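Local coordinates for fatty acid-binding protein homolog (Ascaris suum, PDB 6I8X) that binds fatty acids such as vaccenic acid inside a beta-barrel and may sequester toxic fatty acids or help maintain the lipid layer of the eggshell, at residues D26-A31 with E120-R125; K49-A54 with D129-K134; T73-W78 with H94-D99. All blocks are in the same frame, centred on the assembly; numbering follows the deposited sequence.

All three contacts are buried and draw on one antiparallel sheet, closed into a barrel, but they meet different parts of it. Contact 1 fastens helix 25-31 to strand 119-127 through a single polar bond. Contact 2 spans the interior between strands 47-53 and 130-137, where a lysine bonds the fatty acid beside a methionine, and a phenylalanine and leucine touch farther along. Contact 3 joins strands 72-78 and 93-100 through rings and an aliphatic tip. Contacts 1 and 2 abut where strands 119-127 and 130-137 pair as sheet neighbours; contacts 2 and 3 meet where F51 packs on F98. Contacts 1 and 3 lie on opposite sides of the chain's centre.

Contact 1: D26-A31 with E120-R125; sequences DEYLKA and ETYEYR. With EDO (1,2-ethanediol), chain H.
The carboxylate of E120 is held from two directions: the hydroxyl of Y28 donates a short hydrogen bond from OH to OE2 of E120, 2.6 Å, while OE1 forms a salt bridge with R32, just past the end of the helix. The tyrosine proton meets OE2 on its syn side, 22° out of the carboxylate plane, and OE2 in turn sits at the edge of the Y28 ring. Phenol and carboxylate planes are turned 31° apart. The two side chains reach from opposite directions, and the glutamate can do so because its chain runs extended from a CG anti to the backbone N (chi1 177°). Glutamate suits this buried place because arginine and phenol together would probably stabilise its negative charge; tyrosine suits the helix because its long ring carries a hydroxyl across a gap too wide for backbone contact. The same hydroxyl lies at the edge of the Y122 ring, with Y28 OH 3.9 Å from Y122 CE1. Away from the helix, an ethanediol, probably from the crystallisation liquor, makes weak hydrogen bonds to T121 O and E123 OE1. Helix 25-31 belongs to the helical pair that caps the barrel in fatty acid-binding proteins; L29 packs on helix 36-43, and Y28 also touches M135 of strand 130-137 and T142 of strand 140-148.

Contact 2: K49-A54 with D129-K134; sequences KKFRNA and DYLVMK. With VCA (vaccenic acid), chain C.
Polar contacts centre on the ammonium of K49, which donates a hydrogen bond from NZ to the vaccenic acid carboxylate atom O2, 3.1 Å away. The same nitrogen has protein partners, N66 OD1 and the hydroxyl of Y124, so the buried lysine is gripped by an amide oxygen and a phenol as well as by the ligand. The lysine chain is extended from CB to CE and bends at its last torsion (chi4 -81°), which swings NZ off the line of the chain to the ligand head group. A lysine is apt here: its aliphatic length lies beside M133 and puts the charge only at the tip.

The thioether of M133 comes next. Its CG is anti to the backbone N and the rest of the chain is stretched out, carrying the end of the side chain across from strand 130-137. SD lies 3.9 Å from K49 CE, and the terminal methyl, M133 CE, is 3.9 Å from K49 NZ. That methyl is also 3.9 Å from ligand O2, so it borders both the donor and the acceptor of that bond.

Apolar packing follows farther along the strands, on the side away from the ligand head group. L131 CD2 reaches F51 CE1 at 4.2 Å, meeting the ring obliquely, a light contact of branched and aromatic groups suited to a barrel interior.

Strands 47-53 and 130-137 are separated in the sheet by 15-23 and 140-148, so these side chains meet across the lumen. R144 and Y146 also belong to the fatty acid pocket, and N66 and Y124 share the lysine; the M133 methyl and sulfur on one flank give little competition for the K49–carboxylate bond and would probably favour it.

Contact 3: T73-W78 with H94-D99; sequences THHKDW and HKITFD
Aromatic stacking joins W78 to F98. The six-membered ring of the indole and the phenyl ring lie face to face, their centroids 4.1 Å apart and their planes at 19°. The overlap is slid rather than exact: F98 CD2 sits over the centre of the indole, while W78 CZ2 lies over the phenyl face toward its rim. The methylene joins in, F98 CB packing over the same indole face at 3.5 Å from W78 CZ3. The indole gets there from a chi1 of 56°, with CG lodged between the backbone N and carbonyl carbon, and from a G1 beta bulge in which D77 and W78 both face Y62. Large flat residues suit this spot because broad flat faces let two side chains touch over many atoms although their strands are not backbone-paired; Y62 meets the indole too, and F84 touches F98.

A CH-pi contact follows along the strands. The terminal methyl of I96, CD1, stands over one face of the H75 imidazole, 4.0 Å from its centroid and 29° off the normal. Isoleucine's long CG1 branch delivers that methyl, and the two side chains cross at about a right angle.

The polar side of H75 belongs to another partner, for ND1 is hydrogen-bonded to D86 OD2 on strand 84-87. Strands 72-78 and 84-87 are the two outermost of the sheet, flanking the gap familiar in fatty acid-binding proteins. Side chains thus link what backbone pairing leaves apart: an imidazole–carboxylate bond fixes the ring's turn, while across the two segments the attraction is mainly dispersion, from the W78–F98 stack and the I96 methyl on H75.

Contact 1: D26-A31 with E120-R125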
loop_
_atom_site.group_PDB
_atom_site.type_symbol
_atom_site.label_atom_id
_atom_site.label_comp_id
_atom_site.label_asym_id
_atom_site.label_seq_id
_atom_site.Cartn_x
_atom_site.Cartn_y
_atom_site.Cartn_z
ATOM N N ASP A 26 11.460 2.953 -12.253
ATOM C CA ASP A 26 12.240 1.986 -13.036
ATOM C C ASP A 26 13.509 1.490 -12.319
ATOM O O ASP A 26 13.738 0.285 -12.274
ATOM C CB ASP A 26 12.610 2.536 -14.415
ATOM C CG ASP A 26 13.262 1.484 -15.276
ATOM O OD1 ASP A 26 12.527 0.712 -15.899
ATOM O OD2 ASP A 26 14.529 1.400 -15.275
ATOM N N GLU A 27 14.337 2.398 -11.805
ATOM C CA GLU A 27 15.557 1.984 -11.106
ATOM C C GLU A 27 15.227 1.199 -9.835
ATOM O O GLU A 27 15.959 0.270 -9.483
ATOM C CB GLU A 27 16.501 3.178 -10.835
ATOM C CG GLU A 27 17.981 2.798 -10.713
ATOM C CD GLU A 27 18.641 1.988 -11.823
ATOM O OE1 GLU A 27 18.217 2.096 -12.998
ATOM O OE2 GLU A 27 19.607 1.252 -11.512
ATOM N N TYR A 28 14.109 1.555 -9.171
ATOM C CA TYR A 28 13.623 0.859 -7.983
ATOM C C TYR A 28 13.266 -0.575 -8.332
ATOM O O TYR A 28 13.638 -1.471 -7.592
ATOM C CB TYR A 28 12.398 1.570 -7.356
ATOM C CG TYR A 28 11.674 0.687 -6.356
ATOM C CD1 TYR A 28 12.138 0.553 -5.046
ATOM C CD2 TYR A 28 10.590 -0.094 -6.745
ATOM C CE1 TYR A 28 11.489 -0.277 -4.131
ATOM C CE2 TYR A 28 9.962 -0.961 -5.850
ATOM C CZ TYR A 28 10.401 -1.029 -4.538
ATOM O OH TYR A 28 9.756 -1.849 -3.654
ATOM N N LEU A 29 12.498 -0.783 -9.424
ATOM C CA LEU A 29 12.078 -2.109 -9.892
ATOM C C LEU A 29 13.279 -2.947 -10.300
ATOM O O LEU A 29 13.291 -4.154 -10.078
ATOM C CB LEU A 29 11.038 -2.023 -11.029
ATOM C CG LEU A 29 9.659 -1.453 -10.656
ATOM C CD1 LEU A 29 8.827 -1.233 -11.900
ATOM C CD2 LEU A 29 8.905 -2.365 -9.646
ATOM N N LYS A 30 14.305 -2.288 -10.832
ATOM C CA LYS A 30 15.580 -2.891 -11.209
ATOM C C LYS A 30 16.330 -3.375 -9.950
ATOM O O LYS A 30 16.794 -4.516 -9.928
ATOM C CB LYS A 30 16.426 -1.889 -11.999
ATOM C CG LYS A 30 17.089 -2.523 -13.184
ATOM C CD LYS A 30 17.723 -1.496 -14.089
ATOM C CE LYS A 30 18.825 -2.156 -14.842
ATOM N NZ LYS A 30 19.509 -1.216 -15.756
ATOM N N ALA A 31 16.389 -2.535 -8.886
ATOM C CA ALA A 31 17.054 -2.881 -7.617
ATOM C C ALA A 31 16.368 -4.092 -6.955
ATOM O O ALA A 31 17.026 -4.931 -6.352
ATOM C CB ALA A 31 17.071 -1.676 -6.676
ATOM N N GLU A 120 9.463 -5.880 3.337
ATOM C CA GLU A 120 9.457 -4.548 2.755
ATOM C C GLU A 120 8.313 -3.671 3.273
ATOM O O GLU A 120 7.158 -4.103 3.288
ATOM C CB GLU A 120 9.455 -4.616 1.219
ATOM C CG GLU A 120 9.387 -3.231 0.599
ATOM C CD GLU A 120 9.796 -3.085 -0.844
ATOM O OE1 GLU A 120 9.398 -3.941 -1.664
ATOM O OE2 GLU A 120 10.438 -2.062 -1.169
ATOM N N THR A 121 8.647 -2.417 3.644
ATOM C CA THR A 121 7.703 -1.408 4.107
ATOM C C THR A 121 7.476 -0.293 3.066
ATOM O O THR A 121 8.445 0.273 2.534
ATOM C CB THR A 121 8.142 -0.858 5.478
ATOM O OG1 THR A 121 8.304 -1.954 6.383
ATOM C CG2 THR A 121 7.134 0.147 6.070
ATOM N N TYR A 122 6.192 0.032 2.807
ATOM C CA TYR A 122 5.771 1.147 1.934
ATOM C C TYR A 122 5.192 2.241 2.826
ATOM O O TYR A 122 4.487 1.948 3.784
ATOM C CB TYR A 122 4.723 0.728 0.892
ATOM C CG TYR A 122 5.092 -0.516 0.125
ATOM C CD1 TYR A 122 6.223 -0.550 -0.684
ATOM C CD2 TYR A 122 4.342 -1.680 0.248
ATOM C CE1 TYR A 122 6.569 -1.698 -1.398
ATOM C CE2 TYR A 122 4.701 -2.848 -0.430
ATOM C CZ TYR A 122 5.808 -2.848 -1.263
ATOM O OH TYR A 122 6.145 -3.984 -1.961
ATOM N N GLU A 123 5.477 3.494 2.498
ATOM C CA GLU A 123 5.044 4.652 3.264
ATOM C C GLU A 123 4.082 5.518 2.446
ATOM O O GLU A 123 4.343 5.780 1.277
ATOM C CB GLU A 123 6.298 5.427 3.663
ATOM C CG GLU A 123 6.081 6.729 4.407
ATOM C CD GLU A 123 7.350 7.540 4.607
ATOM O OE1 GLU A 123 8.435 6.934 4.777
ATOM O OE2 GLU A 123 7.257 8.789 4.589
ATOM N N TYR A 124 2.965 5.954 3.063
ATOM C CA TYR A 124 1.997 6.818 2.414
ATOM C C TYR A 124 1.887 8.119 3.147
ATOM O O TYR A 124 1.806 8.145 4.378
ATOM C CB TYR A 124 0.609 6.198 2.313
ATOM C CG TYR A 124 0.518 4.908 1.545
ATOM C CD1 TYR A 124 0.166 4.903 0.198
ATOM C CD2 TYR A 124 0.631 3.678 2.196
ATOM C CE1 TYR A 124 -0.057 3.712 -0.488
ATOM C CE2 TYR A 124 0.432 2.479 1.514
ATOM C CZ TYR A 124 0.090 2.500 0.170
ATOM O OH TYR A 124 -0.142 1.330 -0.509
ATOM N N ARG A 125 1.848 9.220 2.375
ATOM C CA ARG A 125 1.728 10.558 2.925
ATOM C C ARG A 125 0.792 11.348 2.068
ATOM O O ARG A 125 0.716 11.124 0.873
ATOM C CB ARG A 125 3.101 11.248 2.984
ATOM C CG ARG A 125 4.078 10.639 3.995
ATOM C CD ARG A 125 5.367 11.434 4.107
ATOM N NE ARG A 125 5.152 12.728 4.754
ATOM C CZ ARG A 125 5.230 12.938 6.063
ATOM N NH1 ARG A 125 5.546 11.944 6.884
ATOM N NH2 ARG A 125 5.005 14.147 6.560
HETATM C C1 EDO H . 10.782 3.474 2.480
HETATM O O1 EDO H . 9.606 3.331 3.263
HETATM C C2 EDO H . 10.840 4.890 1.839
HETATM O O2 EDO H . 10.603 5.866 2.836
#

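Contact 2: K49-A54 with D129-K134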
loop_
_atom_site.group_PDB
_atom_site.type_symbol
_atom_site.label_atom_id
_atom_site.label_comp_id
_atom_site.label_asym_id
_atom_site.label_seq_id
_atom_site.Cartn_x
_atom_site.Cartn_y
_atom_site.Cartn_z
ATOM N N LYS A 49 -6.220 3.042 -5.764
ATOM C CA LYS A 49 -6.182 2.601 -4.375
ATOM C C LYS A 49 -7.427 3.076 -3.670
ATOM O O LYS A 49 -7.887 4.174 -3.912
ATOM C CB LYS A 49 -4.913 3.109 -3.661
ATOM C CG LYS A 49 -3.667 2.336 -4.075
ATOM C CD LYS A 49 -2.434 2.792 -3.301
ATOM C CE LYS A 49 -1.181 2.136 -3.811
ATOM N NZ LYS A 49 -1.000 0.781 -3.290
ATOM N N LYS A 50 -8.009 2.227 -2.843
ATOM C CA LYS A 50 -9.219 2.573 -2.095
ATOM C C LYS A 50 -9.011 2.206 -0.670
ATOM O O LYS A 50 -8.569 1.106 -0.389
ATOM C CB LYS A 50 -10.474 1.880 -2.647
ATOM C CG LYS A 50 -10.882 2.336 -4.022
ATOM C CD LYS A 50 -12.221 1.684 -4.450
ATOM C CE LYS A 50 -12.713 2.233 -5.754
ATOM N NZ LYS A 50 -13.837 1.429 -6.311
ATOM N N PHE A 51 -9.266 3.148 0.220
ATOM C CA PHE A 51 -9.200 2.968 1.672
ATOM C C PHE A 51 -10.549 3.410 2.215
ATOM O O PHE A 51 -11.029 4.495 1.881
ATOM C CB PHE A 51 -8.099 3.850 2.287
ATOM C CG PHE A 51 -6.679 3.429 1.996
ATOM C CD1 PHE A 51 -6.020 3.883 0.853
ATOM C CD2 PHE A 51 -5.975 2.628 2.893
ATOM C CE1 PHE A 51 -4.684 3.528 0.601
ATOM C CE2 PHE A 51 -4.640 2.266 2.637
ATOM C CZ PHE A 51 -3.996 2.739 1.507
ATOM N N ARG A 52 -11.187 2.556 3.009
ATOM C CA ARG A 52 -12.455 2.905 3.635
ATOM C C ARG A 52 -12.581 2.283 5.028
ATOM O O ARG A 52 -11.845 1.345 5.346
ATOM C CB ARG A 52 -13.640 2.500 2.736
ATOM C CG ARG A 52 -13.829 0.994 2.566
ATOM C CD ARG A 52 -15.131 0.694 1.867
ATOM N NE ARG A 52 -15.324 -0.745 1.671
ATOM C CZ ARG A 52 -14.944 -1.418 0.586
ATOM N NH1 ARG A 52 -14.329 -0.793 -0.416
ATOM N NH2 ARG A 52 -15.164 -2.725 0.500
ATOM N N ASN A 53 -13.566 2.768 5.827
ATOM C CA ASN A 53 -13.950 2.180 7.110
ATOM C C ASN A 53 -14.539 0.828 6.702
ATOM O O ASN A 53 -15.173 0.749 5.651
ATOM C CB ASN A 53 -15.035 3.022 7.796
ATOM C CG ASN A 53 -14.554 4.362 8.282
ATOM O OD1 ASN A 53 -13.832 4.448 9.252
ATOM N ND2 ASN A 53 -14.920 5.436 7.602
ATOM N N ALA A 54 -14.274 -0.237 7.464
ATOM C CA ALA A 54 -14.751 -1.587 7.117
ATOM C C ALA A 54 -16.253 -1.652 6.824
ATOM O O ALA A 54 -17.055 -1.215 7.644
ATOM C CB ALA A 54 -14.383 -2.578 8.210
ATOM N N ASP A 129 -3.818 17.429 -2.775
ATOM C CA ASP A 129 -4.778 16.481 -3.371
ATOM C C ASP A 129 -4.172 15.120 -3.670
ATOM O O ASP A 129 -4.832 14.276 -4.262
ATOM C CB ASP A 129 -5.398 17.076 -4.645
ATOM C CG ASP A 129 -6.058 18.400 -4.366
ATOM O OD1 ASP A 129 -7.012 18.429 -3.531
ATOM O OD2 ASP A 129 -5.561 19.426 -4.887
ATOM N N TYR A 130 -2.922 14.917 -3.275
ATOM C CA TYR A 130 -2.185 13.694 -3.557
ATOM C C TYR A 130 -1.882 12.849 -2.358
ATOM O O TYR A 130 -1.559 13.355 -1.296
ATOM C CB TYR A 130 -0.855 13.998 -4.305
ATOM C CG TYR A 130 -1.072 14.536 -5.696
ATOM C CD1 TYR A 130 -1.205 15.906 -5.924
ATOM C CD2 TYR A 130 -1.205 13.674 -6.788
ATOM C CE1 TYR A 130 -1.493 16.405 -7.195
ATOM C CE2 TYR A 130 -1.448 14.163 -8.071
ATOM C CZ TYR A 130 -1.595 15.532 -8.270
ATOM O OH TYR A 130 -1.884 16.022 -9.524
ATOM N N LEU A 131 -1.911 11.541 -2.583
ATOM C CA LEU A 131 -1.426 10.510 -1.688
ATOM C C LEU A 131 -0.086 10.124 -2.363
ATOM O O LEU A 131 -0.055 9.803 -3.543
ATOM C CB LEU A 131 -2.397 9.310 -1.663
ATOM C CG LEU A 131 -2.017 8.132 -0.749
ATOM C CD1 LEU A 131 -2.186 8.492 0.745
ATOM C CD2 LEU A 131 -2.816 6.897 -1.125
ATOM N N VAL A 132 1.006 10.232 -1.638
ATOM C CA VAL A 132 2.355 9.921 -2.107
ATOM C C VAL A 132 2.772 8.596 -1.457
ATOM O O VAL A 132 2.793 8.485 -0.235
ATOM C CB VAL A 132 3.356 11.062 -1.758
ATOM C CG1 VAL A 132 4.731 10.795 -2.367
ATOM C CG2 VAL A 132 2.820 12.436 -2.188
ATOM N N MET A 133 3.095 7.602 -2.285
ATOM C CA MET A 133 3.580 6.322 -1.833
ATOM C C MET A 133 5.079 6.285 -2.052
ATOM O O MET A 133 5.518 6.422 -3.184
ATOM C CB MET A 133 2.910 5.179 -2.577
ATOM C CG MET A 133 3.240 3.824 -1.976
ATOM S SD MET A 133 2.673 2.569 -3.115
ATOM C CE MET A 133 2.699 1.169 -2.091
ATOM N N LYS A 134 5.855 6.067 -0.983
ATOM C CA LYS A 134 7.315 6.017 -1.018
ATOM C C LYS A 134 7.828 4.619 -0.703
ATOM O O LYS A 134 7.333 3.938 0.202
ATOM C CB LYS A 134 7.940 7.044 -0.041
ATOM C CG LYS A 134 7.657 8.492 -0.407
ATOM C CD LYS A 134 8.346 9.468 0.549
ATOM C CE LYS A 134 7.968 10.921 0.316
ATOM N NZ LYS A 134 8.537 11.475 -0.951
HETATM O O2 VCA C . 1.055 -0.909 -4.892
HETATM C C1 VCA C . 1.174 -0.513 -6.139
HETATM O O1 VCA C . 0.672 0.502 -6.558
HETATM C C2 VCA C . 1.997 -1.425 -7.004
HETATM C C3 VCA C . 1.498 -1.592 -8.436
HETATM C C4 VCA C . 2.130 -2.785 -9.134
HETATM C C5 VCA C . 1.793 -2.929 -10.604
HETATM C C6 VCA C . 0.541 -3.739 -10.872
HETATM C C7 VCA C . 0.118 -3.699 -12.327
HETATM C C8 VCA C . 0.836 -4.638 -13.284
HETATM C C9 VCA C . 0.288 -6.051 -13.305
HETATM C C10 VCA C . 1.117 -6.997 -14.182
HETATM C C11 VCA C . 1.091 -8.422 -13.719
HETATM C C12 VCA C . 1.669 -8.893 -12.627
HETATM C C13 VCA C . 2.456 -8.095 -11.628
HETATM C C14 VCA C . 3.210 -8.954 -10.612
HETATM C C15 VCA C . 4.137 -8.167 -9.699
HETATM C C16 VCA C . 3.470 -7.084 -8.860
HETATM C C17 VCA C . 4.423 -6.384 -7.908
HETATM C C18 VCA C . 3.721 -5.569 -6.854
#

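Contact 3: T73-W78 with H94-D99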
loop_
_atom_site.group_PDB
_atom_site.type_symbol
_atom_site.label_atom_id
_atom_site.label_comp_id
_atom_site.label_asym_id
_atom_site.label_seq_id
_atom_site.Cartn_x
_atom_site.Cartn_y
_atom_site.Cartn_z
ATOM N N THR A 73 -6.275 -6.680 -5.519
ATOM C CA THR A 73 -6.210 -7.182 -4.139
ATOM C C THR A 73 -7.332 -6.541 -3.336
ATOM O O THR A 73 -7.776 -5.439 -3.659
ATOM C CB THR A 73 -4.816 -7.064 -3.478
ATOM O OG1 THR A 73 -4.449 -5.707 -3.274
ATOM C CG2 THR A 73 -3.738 -7.797 -4.237
ATOM N N HIS A 74 -7.850 -7.267 -2.339
ATOM C CA HIS A 74 -8.964 -6.816 -1.509
ATOM C C HIS A 74 -8.720 -7.300 -0.087
ATOM O O HIS A 74 -8.948 -8.478 0.227
ATOM C CB HIS A 74 -10.318 -7.351 -2.033
ATOM C CG HIS A 74 -10.512 -7.238 -3.514
ATOM N ND1 HIS A 74 -11.163 -6.147 -4.080
ATOM C CD2 HIS A 74 -10.165 -8.101 -4.499
ATOM C CE1 HIS A 74 -11.188 -6.383 -5.381
ATOM N NE2 HIS A 74 -10.597 -7.543 -5.680
ATOM N N HIS A 75 -8.235 -6.385 0.763
ATOM C CA HIS A 75 -7.932 -6.647 2.176
ATOM C C HIS A 75 -9.069 -6.100 3.042
ATOM O O HIS A 75 -9.244 -4.890 3.137
ATOM C CB HIS A 75 -6.563 -6.046 2.540
ATOM C CG HIS A 75 -5.478 -6.437 1.576
ATOM N ND1 HIS A 75 -5.351 -7.746 1.112
ATOM C CD2 HIS A 75 -4.500 -5.681 1.020
ATOM C CE1 HIS A 75 -4.317 -7.730 0.286
ATOM N NE2 HIS A 75 -3.751 -6.522 0.229
ATOM N N LYS A 76 -9.871 -7.009 3.623
ATOM C CA LYS A 76 -11.060 -6.669 4.413
ATOM C C LYS A 76 -10.918 -6.853 5.905
ATOM O O LYS A 76 -10.379 -7.861 6.362
ATOM C CB LYS A 76 -12.287 -7.464 3.924
ATOM C CG LYS A 76 -12.529 -7.432 2.403
ATOM C CD LYS A 76 -13.122 -6.107 1.917
ATOM C CE LYS A 76 -13.776 -6.244 0.562
ATOM N NZ LYS A 76 -14.977 -7.132 0.604
ATOM N N ASP A 77 -11.471 -5.886 6.659
ATOM C CA ASP A 77 -11.553 -5.844 8.117
ATOM C C ASP A 77 -10.218 -5.864 8.840
ATOM O O ASP A 77 -10.084 -6.559 9.850
ATOM C CB ASP A 77 -12.466 -6.973 8.650
ATOM C CG ASP A 77 -13.894 -6.534 8.739
ATOM O OD1 ASP A 77 -14.176 -5.617 9.534
ATOM O OD2 ASP A 77 -14.719 -7.065 7.978
ATOM N N TRP A 78 -9.252 -5.086 8.365
ATOM C CA TRP A 78 -7.966 -5.028 9.054
ATOM C C TRP A 78 -7.899 -3.868 10.084
ATOM O O TRP A 78 -8.674 -2.917 10.009
ATOM C CB TRP A 78 -6.783 -5.015 8.082
ATOM C CG TRP A 78 -6.840 -3.910 7.066
ATOM C CD1 TRP A 78 -7.288 -4.007 5.782
ATOM C CD2 TRP A 78 -6.396 -2.552 7.236
ATOM N NE1 TRP A 78 -7.161 -2.799 5.146
ATOM C CE2 TRP A 78 -6.652 -1.876 6.025
ATOM C CE3 TRP A 78 -5.827 -1.833 8.309
ATOM C CZ2 TRP A 78 -6.377 -0.513 5.851
ATOM C CZ3 TRP A 78 -5.593 -0.475 8.156
ATOM C CH2 TRP A 78 -5.845 0.171 6.930
ATOM N N HIS A 94 1.101 -13.168 1.458
ATOM C CA HIS A 94 2.003 -12.282 2.191
ATOM C C HIS A 94 1.406 -12.050 3.553
ATOM O O HIS A 94 0.186 -12.080 3.693
ATOM C CB HIS A 94 2.101 -10.872 1.513
ATOM C CG HIS A 94 2.930 -10.773 0.266
ATOM N ND1 HIS A 94 3.318 -9.540 -0.234
ATOM C CD2 HIS A 94 3.384 -11.741 -0.572
ATOM C CE1 HIS A 94 3.999 -9.794 -1.344
ATOM N NE2 HIS A 94 4.082 -11.102 -1.578
ATOM N N LYS A 95 2.254 -11.739 4.531
ATOM C CA LYS A 95 1.852 -11.286 5.840
ATOM C C LYS A 95 1.903 -9.752 5.724
ATOM O O LYS A 95 2.923 -9.182 5.318
ATOM C CB LYS A 95 2.777 -11.839 6.943
ATOM C CG LYS A 95 2.452 -13.301 7.275
ATOM C CD LYS A 95 3.158 -13.787 8.526
ATOM C CE LYS A 95 2.862 -15.240 8.844
ATOM N NZ LYS A 95 1.416 -15.488 9.122
ATOM N N ILE A 96 0.753 -9.097 5.940
ATOM C CA ILE A 96 0.636 -7.646 5.809
ATOM C C ILE A 96 0.256 -6.993 7.130
ATOM O O ILE A 96 -0.590 -7.501 7.847
ATOM C CB ILE A 96 -0.364 -7.248 4.678
ATOM C CG1 ILE A 96 -0.061 -8.023 3.338
ATOM C CG2 ILE A 96 -0.422 -5.701 4.496
ATOM C CD1 ILE A 96 -1.218 -8.071 2.291
ATOM N N THR A 97 0.828 -5.817 7.394
ATOM C CA THR A 97 0.467 -4.997 8.525
ATOM C C THR A 97 0.414 -3.552 8.080
ATOM O O THR A 97 1.430 -3.024 7.637
ATOM C CB THR A 97 1.470 -5.132 9.708
ATOM O OG1 THR A 97 1.809 -6.502 9.939
ATOM C CG2 THR A 97 0.954 -4.471 10.976
ATOM N N PHE A 98 -0.740 -2.885 8.288
ATOM C CA PHE A 98 -0.838 -1.442 8.112
ATOM C C PHE A 98 -0.631 -0.871 9.499
ATOM O O PHE A 98 -1.066 -1.470 10.485
ATOM C CB PHE A 98 -2.205 -1.015 7.596
ATOM C CG PHE A 98 -2.469 -1.403 6.165
ATOM C CD1 PHE A 98 -2.128 -0.549 5.121
ATOM C CD2 PHE A 98 -3.100 -2.601 5.859
ATOM C CE1 PHE A 98 -2.407 -0.896 3.799
ATOM C CE2 PHE A 98 -3.387 -2.942 4.526
ATOM C CZ PHE A 98 -3.041 -2.087 3.511
ATOM N N ASP A 99 0.053 0.269 9.591
ATOM C CA ASP A 99 0.316 0.932 10.860
ATOM C C ASP A 99 0.546 2.411 10.644
ATOM O O ASP A 99 0.738 2.845 9.516
ATOM C CB ASP A 99 1.519 0.285 11.560
ATOM C CG ASP A 99 1.455 0.268 13.088
ATOM O OD1 ASP A 99 0.585 0.991 13.670
ATOM O OD2 ASP A 99 2.291 -0.424 13.701
#